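PDB 4OZU: coronin from Toxoplasma gondii, which is an actin-binding protein contributing to parasite invasion and egress, the part in this model being its WD40 beta-propeller domain. Local coordinates for residues G38-T43 / Q83-S88; Y272-E277 / F317-K322; T279-V284 / C292-Y297; G333-Q338 / I347-P352. All blocks are in the same frame, centred on the assembly; numbering follows the deposited sequence.

Contact 1 (G38-T43 / Q83-S88); sequences GLAANT and QDTNFS. With ACT (acetate ion), chain C.
The carboxamide of N42 lies over one face of the F87 ring, the two planes 31° apart and the amide shifted toward the rim. Its ND2 makes the closest approach, 3.4 Å from F87 CD1. At the ring edge, near its plane, sits the backbone of A40, with O 3.6 Å from CE2 of F87. N42 reaches the face because its CG takes the crowded position between backbone N and carbonyl carbon (chi1 64°). OD1 of N42 accepts from the backbone N of E44 and Y45, and ND2 donates to R92 O, so both ends of the amide are held. Beside the ring, CB of A40 rests 3.8 Å from F87 CD2 and 4.0 Å from T85 CG2.

No direct hydrogen bond joins 38-43 to 83-88; water does that work. One molecule accepts from G38 N and donates to D84 OD1, another sits between G38 O and T85 OG1, and a third accepts from N42 ND2 and lies within bonding distance of S88 O. At the end of the row T43 N donates to OXT, 3.1 Å away, of an acetate ion that probably came from the crystallisation liquor. The two stretches belong to the innermost strands of adjacent propeller blades, and the chemistry implies a seam in which an apolar patch of A40 CB, the T85 methyl and the F87 ring is flanked by water bridges instead of continuous sheet bonding.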
# COMPACT_ATOMS: atom_id res chain seq x y z
N GLY A 38 5.94 5.09 2.96
CA GLY A 38 6.45 5.76 4.14
C GLY A 38 5.49 5.80 5.32
O GLY A 38 5.93 5.73 6.47
N LEU A 39 4.20 5.91 5.04
CA LEU A 39 3.19 5.96 6.09
C LEU A 39 2.27 4.76 5.97
O LEU A 39 2.33 4.00 5.01
CB LEU A 39 2.37 7.25 6.00
CG LEU A 39 3.13 8.56 5.84
CD1 LEU A 39 2.15 9.72 5.64
CD2 LEU A 39 4.03 8.82 7.03
N ALA A 40 1.41 4.61 6.97
CA ALA A 40 0.36 3.60 6.95
C ALA A 40 -0.85 4.11 7.71
O ALA A 40 -0.73 4.94 8.61
CB ALA A 40 0.86 2.30 7.55
N ALA A 41 -2.02 3.64 7.32
CA ALA A 41 -3.25 3.99 8.03
C ALA A 41 -4.26 2.87 7.91
O ALA A 41 -4.28 2.15 6.91
CB ALA A 41 -3.82 5.30 7.47
N ASN A 42 -5.07 2.70 8.94
CA ASN A 42 -6.25 1.85 8.83
C ASN A 42 -7.47 2.72 9.14
O ASN A 42 -7.41 3.93 8.94
CB ASN A 42 -6.14 0.60 9.73
CG ASN A 42 -6.09 0.92 11.23
OD1 ASN A 42 -6.23 2.06 11.66
ND2 ASN A 42 -5.91 -0.13 12.02
N THR A 43 -8.57 2.13 9.58
CA THR A 43 -9.78 2.92 9.75
C THR A 43 -9.73 3.81 10.99
O THR A 43 -10.57 4.69 11.15
CB THR A 43 -11.04 2.04 9.84
OG1 THR A 43 -10.92 1.12 10.93
CG2 THR A 43 -11.24 1.27 8.54
N GLN A 83 11.70 0.62 7.58
CA GLN A 83 11.67 0.63 6.12
C GLN A 83 10.27 0.51 5.54
O GLN A 83 10.02 0.98 4.42
CB GLN A 83 12.53 -0.50 5.57
CG GLN A 83 14.01 -0.31 5.87
CD GLN A 83 14.58 0.95 5.24
OE1 GLN A 83 15.12 1.81 5.93
NE2 GLN A 83 14.46 1.06 3.92
N ASP A 84 9.37 -0.13 6.27
CA ASP A 84 8.00 -0.29 5.81
C ASP A 84 7.08 -0.56 6.99
O ASP A 84 7.50 -1.12 8.00
CB ASP A 84 7.88 -1.44 4.78
CG ASP A 84 6.56 -1.42 4.01
OD1 ASP A 84 5.94 -0.33 3.92
OD2 ASP A 84 6.15 -2.48 3.48
N THR A 85 5.83 -0.15 6.85
CA THR A 85 4.83 -0.33 7.89
C THR A 85 3.52 -0.66 7.19
O THR A 85 3.20 -0.05 6.18
CB THR A 85 4.64 0.95 8.75
OG1 THR A 85 5.89 1.35 9.32
CG2 THR A 85 3.64 0.69 9.86
N ASN A 86 2.76 -1.60 7.74
CA ASN A 86 1.42 -1.89 7.22
C ASN A 86 0.50 -2.42 8.31
O ASN A 86 0.85 -3.35 9.03
CB ASN A 86 1.49 -2.89 6.06
CG ASN A 86 1.61 -2.21 4.70
OD1 ASN A 86 0.78 -1.36 4.34
ND2 ASN A 86 2.64 -2.57 3.95
N PHE A 87 -0.67 -1.82 8.42
CA PHE A 87 -1.72 -2.35 9.28
C PHE A 87 -2.31 -3.63 8.72
O PHE A 87 -2.35 -3.83 7.50
CB PHE A 87 -2.82 -1.32 9.47
CG PHE A 87 -2.43 -0.17 10.35
CD1 PHE A 87 -2.56 -0.25 11.72
CD2 PHE A 87 -1.91 1.00 9.80
CE1 PHE A 87 -2.20 0.80 12.53
CE2 PHE A 87 -1.55 2.06 10.62
CZ PHE A 87 -1.69 1.95 11.98
N SER A 88 -2.78 -4.50 9.61
CA SER A 88 -3.52 -5.68 9.20
C SER A 88 -4.77 -5.28 8.43
O SER A 88 -5.40 -4.27 8.75
CB SER A 88 -3.92 -6.52 10.40
OG SER A 88 -4.89 -7.48 10.03
C ACT C . -9.46 -1.87 10.40
O ACT C . -10.37 -1.68 11.23
OXT ACT C . -9.08 -0.88 9.75
CH3 ACT C . -8.85 -3.23 10.20
O HOH W 1 5.45 2.53 4.58
O HOH W 2 6.75 2.95 7.06
O HOH W 3 1.67 1.58 4.20
O HOH W 4 -5.36 -2.91 11.12

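Contact 2 (Y272-E277 / F317-K322); sequences YPIFDE and FCFIPK
Two propeller blades meet here through their inner strands, 272-275 and 317-319, which run nearly parallel (16°) with their axes 9.2 Å apart. That spacing is too wide for sheet pairing, and side chains fill it. I274 is the centrepiece: its CG2, anti to the backbone N, sits over one face of the F319 ring in a CH-pi contact, 4.2 Å from the centroid and 23° off the ring normal. Its CG1 turns to the edge of the F317 ring, 3.9 Å from CE2. The same ring presents CZ to CB of Y272 at 3.7 Å, also near its plane. F317 CG occupies the crowded position between N and the carbonyl carbon, which swings the ring toward Y272 and I274.

At the other end K322 is bent at chi2 and chi3, and its NZ meets D276 OD2 at 2.8 Å, on the syn lone pair of that oxygen, in a salt bridge. OD2 also bonds with T279 OG1, while OD1 takes the backbone N of T278; NZ has a further acceptor in I332 O. The carboxylate is thus held from several sides, and the bridge probably favours its ionised form, while I274, F317, F319 and the CB of Y272 make the remainder of the seam apolar.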
# COMPACT_ATOMS: atom_id res chain seq x y z
N TYR A 272 5.15 5.22 -7.01
CA TYR A 272 4.39 4.22 -6.27
C TYR A 272 2.97 4.18 -6.79
O TYR A 272 2.26 5.19 -6.73
CB TYR A 272 4.40 4.53 -4.77
CG TYR A 272 5.75 4.33 -4.15
CD1 TYR A 272 6.12 3.09 -3.65
CD2 TYR A 272 6.68 5.36 -4.10
CE1 TYR A 272 7.37 2.89 -3.10
CE2 TYR A 272 7.94 5.17 -3.55
CZ TYR A 272 8.27 3.92 -3.05
OH TYR A 272 9.51 3.71 -2.51
N PRO A 273 2.54 3.02 -7.33
CA PRO A 273 1.15 2.86 -7.76
C PRO A 273 0.26 2.42 -6.61
O PRO A 273 0.61 1.50 -5.87
CB PRO A 273 1.25 1.77 -8.83
CG PRO A 273 2.39 0.92 -8.37
CD PRO A 273 3.36 1.84 -7.67
N ILE A 274 -0.89 3.09 -6.47
CA ILE A 274 -1.90 2.74 -5.47
C ILE A 274 -3.21 2.44 -6.18
O ILE A 274 -3.77 3.31 -6.84
CB ILE A 274 -2.12 3.89 -4.46
CG1 ILE A 274 -0.80 4.24 -3.75
CG2 ILE A 274 -3.20 3.54 -3.46
CD1 ILE A 274 -0.19 3.11 -2.96
N PHE A 275 -3.70 1.21 -6.03
CA PHE A 275 -4.94 0.79 -6.68
C PHE A 275 -6.10 0.71 -5.71
O PHE A 275 -6.03 0.06 -4.67
CB PHE A 275 -4.75 -0.57 -7.36
CG PHE A 275 -5.89 -0.97 -8.26
CD1 PHE A 275 -6.35 -0.12 -9.25
CD2 PHE A 275 -6.47 -2.23 -8.15
CE1 PHE A 275 -7.37 -0.50 -10.10
CE2 PHE A 275 -7.50 -2.62 -8.99
CZ PHE A 275 -7.95 -1.76 -9.96
N ASP A 276 -7.18 1.41 -6.06
CA ASP A 276 -8.47 1.29 -5.40
C ASP A 276 -9.21 0.18 -6.14
O ASP A 276 -9.78 0.40 -7.21
CB ASP A 276 -9.23 2.62 -5.45
CG ASP A 276 -10.67 2.53 -4.94
OD1 ASP A 276 -11.15 1.42 -4.63
OD2 ASP A 276 -11.34 3.60 -4.87
N GLU A 277 -9.19 -1.02 -5.57
CA GLU A 277 -9.72 -2.20 -6.24
C GLU A 277 -11.23 -2.12 -6.42
O GLU A 277 -11.81 -2.87 -7.21
CB GLU A 277 -9.36 -3.46 -5.46
CG GLU A 277 -10.16 -3.65 -4.17
CD GLU A 277 -11.48 -4.38 -4.39
OE1 GLU A 277 -11.46 -5.46 -5.04
OE2 GLU A 277 -12.53 -3.89 -3.92
N PHE A 317 3.93 9.17 2.16
CA PHE A 317 2.49 9.17 2.03
C PHE A 317 1.88 7.80 2.27
O PHE A 317 2.58 6.80 2.39
CB PHE A 317 2.09 9.66 0.64
CG PHE A 317 2.26 8.63 -0.42
CD1 PHE A 317 3.49 8.43 -1.03
CD2 PHE A 317 1.19 7.84 -0.80
CE1 PHE A 317 3.65 7.46 -1.99
CE2 PHE A 317 1.35 6.87 -1.76
CZ PHE A 317 2.57 6.68 -2.36
N CYS A 318 0.56 7.79 2.36
CA CYS A 318 -0.21 6.56 2.28
C CYS A 318 -1.63 6.96 1.92
O CYS A 318 -1.95 8.15 1.91
CB CYS A 318 -0.19 5.78 3.60
SG CYS A 318 -1.14 6.55 4.94
N PHE A 319 -2.45 5.97 1.62
CA PHE A 319 -3.87 6.19 1.40
C PHE A 319 -4.63 5.46 2.49
O PHE A 319 -4.14 4.46 3.03
CB PHE A 319 -4.30 5.68 0.02
CG PHE A 319 -3.95 6.60 -1.11
CD1 PHE A 319 -2.63 6.80 -1.48
CD2 PHE A 319 -4.94 7.26 -1.81
CE1 PHE A 319 -2.31 7.65 -2.52
CE2 PHE A 319 -4.63 8.11 -2.85
CZ PHE A 319 -3.31 8.30 -3.20
N ILE A 320 -5.82 5.94 2.83
CA ILE A 320 -6.62 5.32 3.87
C ILE A 320 -7.45 4.19 3.27
O ILE A 320 -7.64 4.14 2.05
CB ILE A 320 -7.56 6.33 4.57
CG1 ILE A 320 -8.65 6.84 3.62
CG2 ILE A 320 -6.75 7.48 5.15
CD1 ILE A 320 -9.68 7.76 4.29
N PRO A 321 -7.96 3.29 4.11
CA PRO A 321 -8.79 2.22 3.57
C PRO A 321 -10.14 2.74 3.09
O PRO A 321 -10.59 3.78 3.56
CB PRO A 321 -8.98 1.27 4.75
CG PRO A 321 -7.94 1.65 5.74
CD PRO A 321 -7.71 3.11 5.55
N LYS A 322 -10.76 2.02 2.17
CA LYS A 322 -12.07 2.39 1.65
C LYS A 322 -13.10 2.55 2.76
O LYS A 322 -13.93 3.44 2.71
CB LYS A 322 -12.55 1.36 0.63
CG LYS A 322 -13.93 1.63 0.05
CD LYS A 322 -13.97 2.91 -0.78
CE LYS A 322 -13.11 2.79 -2.02
NZ LYS A 322 -13.39 3.85 -3.02

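Contact 3 (T279-V284 / C292-Y297); sequences TGMLYV and CRYYQY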
# COMPACT_ATOMS: atom_id res chain seq x y z
N THR A 279 -13.17 0.82 -7.08
CA THR A 279 -13.61 1.74 -8.14
C THR A 279 -12.73 1.67 -9.38
O THR A 279 -13.14 2.11 -10.46
CB THR A 279 -13.62 3.21 -7.67
OG1 THR A 279 -12.28 3.63 -7.39
CG2 THR A 279 -14.49 3.39 -6.43
N GLY A 280 -11.52 1.15 -9.24
CA GLY A 280 -10.57 1.13 -10.33
C GLY A 280 -9.66 2.35 -10.41
O GLY A 280 -8.86 2.46 -11.34
N MET A 281 -9.77 3.26 -9.46
CA MET A 281 -8.87 4.41 -9.43
C MET A 281 -7.46 3.93 -9.16
O MET A 281 -7.21 3.06 -8.31
CB MET A 281 -9.27 5.43 -8.36
CG MET A 281 -10.56 6.19 -8.62
SD MET A 281 -10.74 6.89 -10.28
CE MET A 281 -9.26 7.89 -10.42
N LEU A 282 -6.52 4.50 -9.91
CA LEU A 282 -5.12 4.12 -9.84
C LEU A 282 -4.28 5.37 -9.70
O LEU A 282 -4.20 6.18 -10.63
CB LEU A 282 -4.72 3.31 -11.08
CG LEU A 282 -3.34 2.66 -11.14
CD1 LEU A 282 -3.08 1.76 -9.94
CD2 LEU A 282 -3.20 1.87 -12.43
N TYR A 283 -3.68 5.55 -8.53
CA TYR A 283 -2.87 6.74 -8.25
C TYR A 283 -1.39 6.40 -8.41
O TYR A 283 -0.96 5.32 -8.02
CB TYR A 283 -3.14 7.25 -6.83
CG TYR A 283 -4.61 7.47 -6.51
CD1 TYR A 283 -5.40 6.42 -6.08
CD2 TYR A 283 -5.20 8.72 -6.62
CE1 TYR A 283 -6.73 6.59 -5.78
CE2 TYR A 283 -6.54 8.92 -6.32
CZ TYR A 283 -7.30 7.85 -5.90
OH TYR A 283 -8.63 8.01 -5.60
N VAL A 284 -0.62 7.31 -9.01
CA VAL A 284 0.83 7.14 -9.11
C VAL A 284 1.49 8.32 -8.43
O VAL A 284 1.33 9.47 -8.85
CB VAL A 284 1.31 6.97 -10.57
CG1 VAL A 284 0.79 5.65 -11.13
CG2 VAL A 284 0.85 8.13 -11.45
N CYS A 292 0.56 14.54 -7.82
CA CYS A 292 0.14 13.15 -7.95
C CYS A 292 -0.94 13.06 -9.01
O CYS A 292 -1.92 13.80 -8.94
CB CYS A 292 -0.40 12.61 -6.62
SG CYS A 292 -1.72 11.39 -6.85
N ARG A 293 -0.77 12.19 -10.00
CA ARG A 293 -1.81 12.01 -11.01
C ARG A 293 -2.48 10.66 -10.87
O ARG A 293 -1.92 9.72 -10.31
CB ARG A 293 -1.24 12.19 -12.42
CG ARG A 293 -0.14 11.24 -12.80
CD ARG A 293 0.35 11.57 -14.20
NE ARG A 293 -0.73 11.51 -15.18
CZ ARG A 293 -0.62 11.83 -16.46
NH1 ARG A 293 0.54 12.26 -16.95
NH2 ARG A 293 -1.67 11.74 -17.26
N TYR A 294 -3.70 10.58 -11.38
CA TYR A 294 -4.47 9.37 -11.27
C TYR A 294 -5.27 9.05 -12.52
O TYR A 294 -5.59 9.93 -13.34
CB TYR A 294 -5.39 9.44 -10.05
CG TYR A 294 -6.00 10.79 -9.78
CD1 TYR A 294 -5.31 11.74 -9.04
CD2 TYR A 294 -7.28 11.10 -10.23
CE1 TYR A 294 -5.87 12.98 -8.78
CE2 TYR A 294 -7.85 12.34 -9.96
CZ TYR A 294 -7.14 13.27 -9.24
OH TYR A 294 -7.70 14.50 -8.97
N TYR A 295 -5.57 7.77 -12.62
CA TYR A 295 -6.20 7.14 -13.77
C TYR A 295 -7.35 6.29 -13.25
O TYR A 295 -7.36 5.94 -12.07
CB TYR A 295 -5.21 6.25 -14.52
CG TYR A 295 -3.94 6.93 -14.96
CD1 TYR A 295 -2.90 7.15 -14.06
CD2 TYR A 295 -3.78 7.35 -16.26
CE1 TYR A 295 -1.73 7.77 -14.47
CE2 TYR A 295 -2.62 7.98 -16.68
CZ TYR A 295 -1.60 8.19 -15.78
OH TYR A 295 -0.46 8.81 -16.21
N GLN A 296 -8.29 5.94 -14.12
CA GLN A 296 -9.21 4.86 -13.79
C GLN A 296 -9.00 3.68 -14.70
O GLN A 296 -8.99 3.82 -15.92
CB GLN A 296 -10.67 5.29 -13.87
CG GLN A 296 -11.57 4.23 -13.24
CD GLN A 296 -13.05 4.50 -13.40
OE1 GLN A 296 -13.49 5.09 -14.39
NE2 GLN A 296 -13.83 4.04 -12.43
N TYR A 297 -8.84 2.51 -14.09
CA TYR A 297 -8.83 1.24 -14.79
C TYR A 297 -10.26 0.74 -14.79
O TYR A 297 -10.79 0.37 -13.74
CB TYR A 297 -7.88 0.27 -14.11
CG TYR A 297 -7.61 -1.03 -14.84
CD1 TYR A 297 -7.34 -1.06 -16.19
CD2 TYR A 297 -7.56 -2.23 -14.14
CE1 TYR A 297 -7.07 -2.25 -16.85
CE2 TYR A 297 -7.29 -3.42 -14.78
CZ TYR A 297 -7.05 -3.43 -16.13
OH TYR A 297 -6.77 -4.61 -16.76
O HOH W 5 -13.32 0.79 -12.72
O HOH W 6 2.55 11.41 -10.38
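Strands 281-284 and 292-297 run antiparallel with their axes 4.5 Å apart and 153° between their directions, L282 facing Y295 and V284 facing R293 as hydrogen-bonded pairs. L282 and Y295 bond in both directions, the L282 N to Y295 O link being 2.7 Å. V284 N points almost straight along the carbonyl axis of R293, whereas Y297 N reaches G280 O from above its carbonyl plane.

On the face carrying M281, Y283, Y294 and Q296, the two tyrosines lie side by side and point the same way, their rings oblique at 50°, with Y283 CD2 3.5 Å from Y294 CB. M281 curls back on itself, bent at chi2 and chi3, so that CE comes 3.2 Å from Y295 O and 3.8 Å from Y294 CD2. Q296 stretches out past G280, and its NE2 donates in the carbonyl plane to T279 O at 2.8 Å. On the other face V284 CG2 packs alongside R293 CG at 3.5 Å and touches the edge of the Y295 ring, CE1 at 4.0 Å.

Before the strand, T279 OG1, also bonded to D276 OD2, accepts from M281 N in an ST turn. C292, modelled in two conformers, is one partner of the disulfide with C285 seen for this protein. This is a beta hairpin forming the two middle strands of a four-stranded blade, the building unit of a WD40 beta-propeller.

Contact 4 (G333-Q338 / I347-P352); sequences GRMLKQ and ISFIVP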
# COMPACT_ATOMS: atom_id res chain seq x y z
N GLY A 333 -11.40 8.30 -2.10
CA GLY A 333 -10.08 8.00 -1.58
C GLY A 333 -9.50 9.18 -0.84
O GLY A 333 -9.97 10.32 -1.00
N ARG A 334 -8.50 8.92 -0.00
CA ARG A 334 -7.82 10.00 0.71
C ARG A 334 -6.35 9.68 0.91
O ARG A 334 -5.99 8.62 1.42
CB ARG A 334 -8.48 10.27 2.07
CG ARG A 334 -8.01 11.56 2.72
CD ARG A 334 -8.49 11.68 4.17
NE ARG A 334 -9.91 11.37 4.33
CZ ARG A 334 -10.48 11.04 5.49
NH1 ARG A 334 -9.76 11.00 6.60
NH2 ARG A 334 -11.77 10.77 5.53
N MET A 335 -5.51 10.61 0.47
CA MET A 335 -4.08 10.51 0.69
C MET A 335 -3.70 11.30 1.94
O MET A 335 -4.23 12.38 2.18
CB MET A 335 -3.31 11.05 -0.51
CG MET A 335 -1.80 11.04 -0.36
SD MET A 335 -0.99 11.99 -1.67
CE MET A 335 -1.45 11.04 -3.11
N LEU A 336 -2.80 10.74 2.73
CA LEU A 336 -2.15 11.47 3.80
C LEU A 336 -0.75 11.77 3.31
O LEU A 336 0.04 10.85 3.08
CB LEU A 336 -2.13 10.67 5.10
CG LEU A 336 -3.52 10.27 5.61
CD1 LEU A 336 -3.43 9.31 6.78
CD2 LEU A 336 -4.30 11.52 5.99
N LYS A 337 -0.47 13.05 3.11
CA LYS A 337 0.77 13.51 2.51
C LYS A 337 1.68 14.16 3.56
O LYS A 337 1.32 15.17 4.11
CB LYS A 337 0.45 14.53 1.40
CG LYS A 337 1.65 15.18 0.74
CD LYS A 337 1.23 16.42 -0.03
CE LYS A 337 2.43 17.21 -0.52
NZ LYS A 337 2.08 18.64 -0.73
N GLN A 338 2.85 13.58 3.83
CA GLN A 338 3.80 14.25 4.72
C GLN A 338 4.46 15.41 4.00
O GLN A 338 5.01 15.25 2.90
CB GLN A 338 4.89 13.28 5.22
CG GLN A 338 5.95 13.94 6.10
CD GLN A 338 6.93 12.92 6.67
OE1 GLN A 338 6.60 11.74 6.81
NE2 GLN A 338 8.14 13.37 6.99
N ILE A 347 -5.50 14.80 1.66
CA ILE A 347 -6.02 15.17 0.35
C ILE A 347 -7.17 14.24 0.02
O ILE A 347 -6.98 13.04 -0.12
CB ILE A 347 -4.95 15.05 -0.76
CG1 ILE A 347 -3.62 15.68 -0.36
CG2 ILE A 347 -5.48 15.66 -2.05
CD1 ILE A 347 -3.66 17.17 -0.19
N SER A 348 -8.37 14.80 -0.12
CA SER A 348 -9.53 14.02 -0.52
C SER A 348 -9.61 13.93 -2.04
O SER A 348 -9.28 14.89 -2.74
CB SER A 348 -10.83 14.64 0.03
OG SER A 348 -10.94 14.45 1.43
N PHE A 349 -10.06 12.79 -2.54
CA PHE A 349 -10.38 12.63 -3.95
C PHE A 349 -11.88 12.41 -4.05
O PHE A 349 -12.42 11.40 -3.58
CB PHE A 349 -9.57 11.50 -4.57
CG PHE A 349 -8.09 11.71 -4.41
CD1 PHE A 349 -7.39 12.48 -5.32
CD2 PHE A 349 -7.42 11.18 -3.33
CE1 PHE A 349 -6.03 12.70 -5.17
CE2 PHE A 349 -6.06 11.40 -3.17
CZ PHE A 349 -5.37 12.16 -4.09
N ILE A 350 -12.54 13.39 -4.66
CA ILE A 350 -13.98 13.55 -4.61
C ILE A 350 -14.58 13.57 -6.00
O ILE A 350 -14.08 14.25 -6.89
CB ILE A 350 -14.35 14.86 -3.87
CG1 ILE A 350 -13.93 14.76 -2.40
CG2 ILE A 350 -15.84 15.14 -3.95
CD1 ILE A 350 -13.79 16.08 -1.72
N VAL A 351 -15.66 12.81 -6.19
CA VAL A 351 -16.43 12.90 -7.42
C VAL A 351 -17.37 14.09 -7.34
O VAL A 351 -18.19 14.15 -6.43
CB VAL A 351 -17.25 11.63 -7.67
CG1 VAL A 351 -18.06 11.75 -8.96
CG2 VAL A 351 -16.34 10.41 -7.71
N PRO A 352 -17.26 15.05 -8.28
CA PRO A 352 -18.16 16.20 -8.22
C PRO A 352 -19.58 15.81 -8.57
O PRO A 352 -19.81 15.19 -9.61
CB PRO A 352 -17.57 17.17 -9.25
CG PRO A 352 -16.86 16.29 -10.22
CD PRO A 352 -16.34 15.13 -9.43
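The tight part of this hairpin pairing is the face bearing M335, I347 and F349. F349, its CG anti to the carbonyl carbon, lays its ring edge along the opposite strand: CD2 is 3.6 Å from G333 O and CE2 is 3.8 Å from both N and CB of M335. The M335 chain crosses the ring obliquely, and its terminal CE reaches F349 CZ at 4.2 Å. I347 continues the row, with its CB 4.3 Å from M335 CB. Beneath the side chains run three ordinary backbone bonds. M335 and I347 bond in both directions, and F349 N donates to G333 O at 2.9 Å, from above the carbonyl plane.

The R334 and S348 face is looser. R334 CG leans on I347 O at 3.4 Å, but the nearest approach between the two side chains is 4.3 Å, from R334 CG to S348 OG. Their polar ends look to E331 instead, whose OE2 receives R334 NE in a salt bridge and also bonds S348 OG; W20 NE1 meets that hydroxyl too. Beyond F349 the 347-352 segment makes no further contact with 333-338 and runs to an exposed P352.

In the sheet, strand 331-339 has 317-319 on one side and 343-350 on the other, and 343-350 is flanked in turn by 16-25. A strand from the start of the chain thus completes a blade otherwise built from late strands, the Velcro-like closure of beta-propellers. F349 faces the preceding blade, where Y294 meets it edge-to-face.

In the fold
From the N terminus, contact 1 comes first, closing the loop from 38-43 to 83-88 and joining two successive blades by their inner strands. Contact 2 closes another long loop, from 272-277 to 317-322, and the short hairpin of contact 3 falls within it. Contact 4 follows in series as a second hairpin; none of the four cross. Strand 271-275 pairs with 281-286, so contacts 2 and 3 share a blade, while 317-319 pairs with 331-339 and ties contact 2 to contact 4. L39 N lies 3.2 Å from F317 O, a probable hydrogen bond that sets the earliest segment beside the last blade, where the ring meets itself.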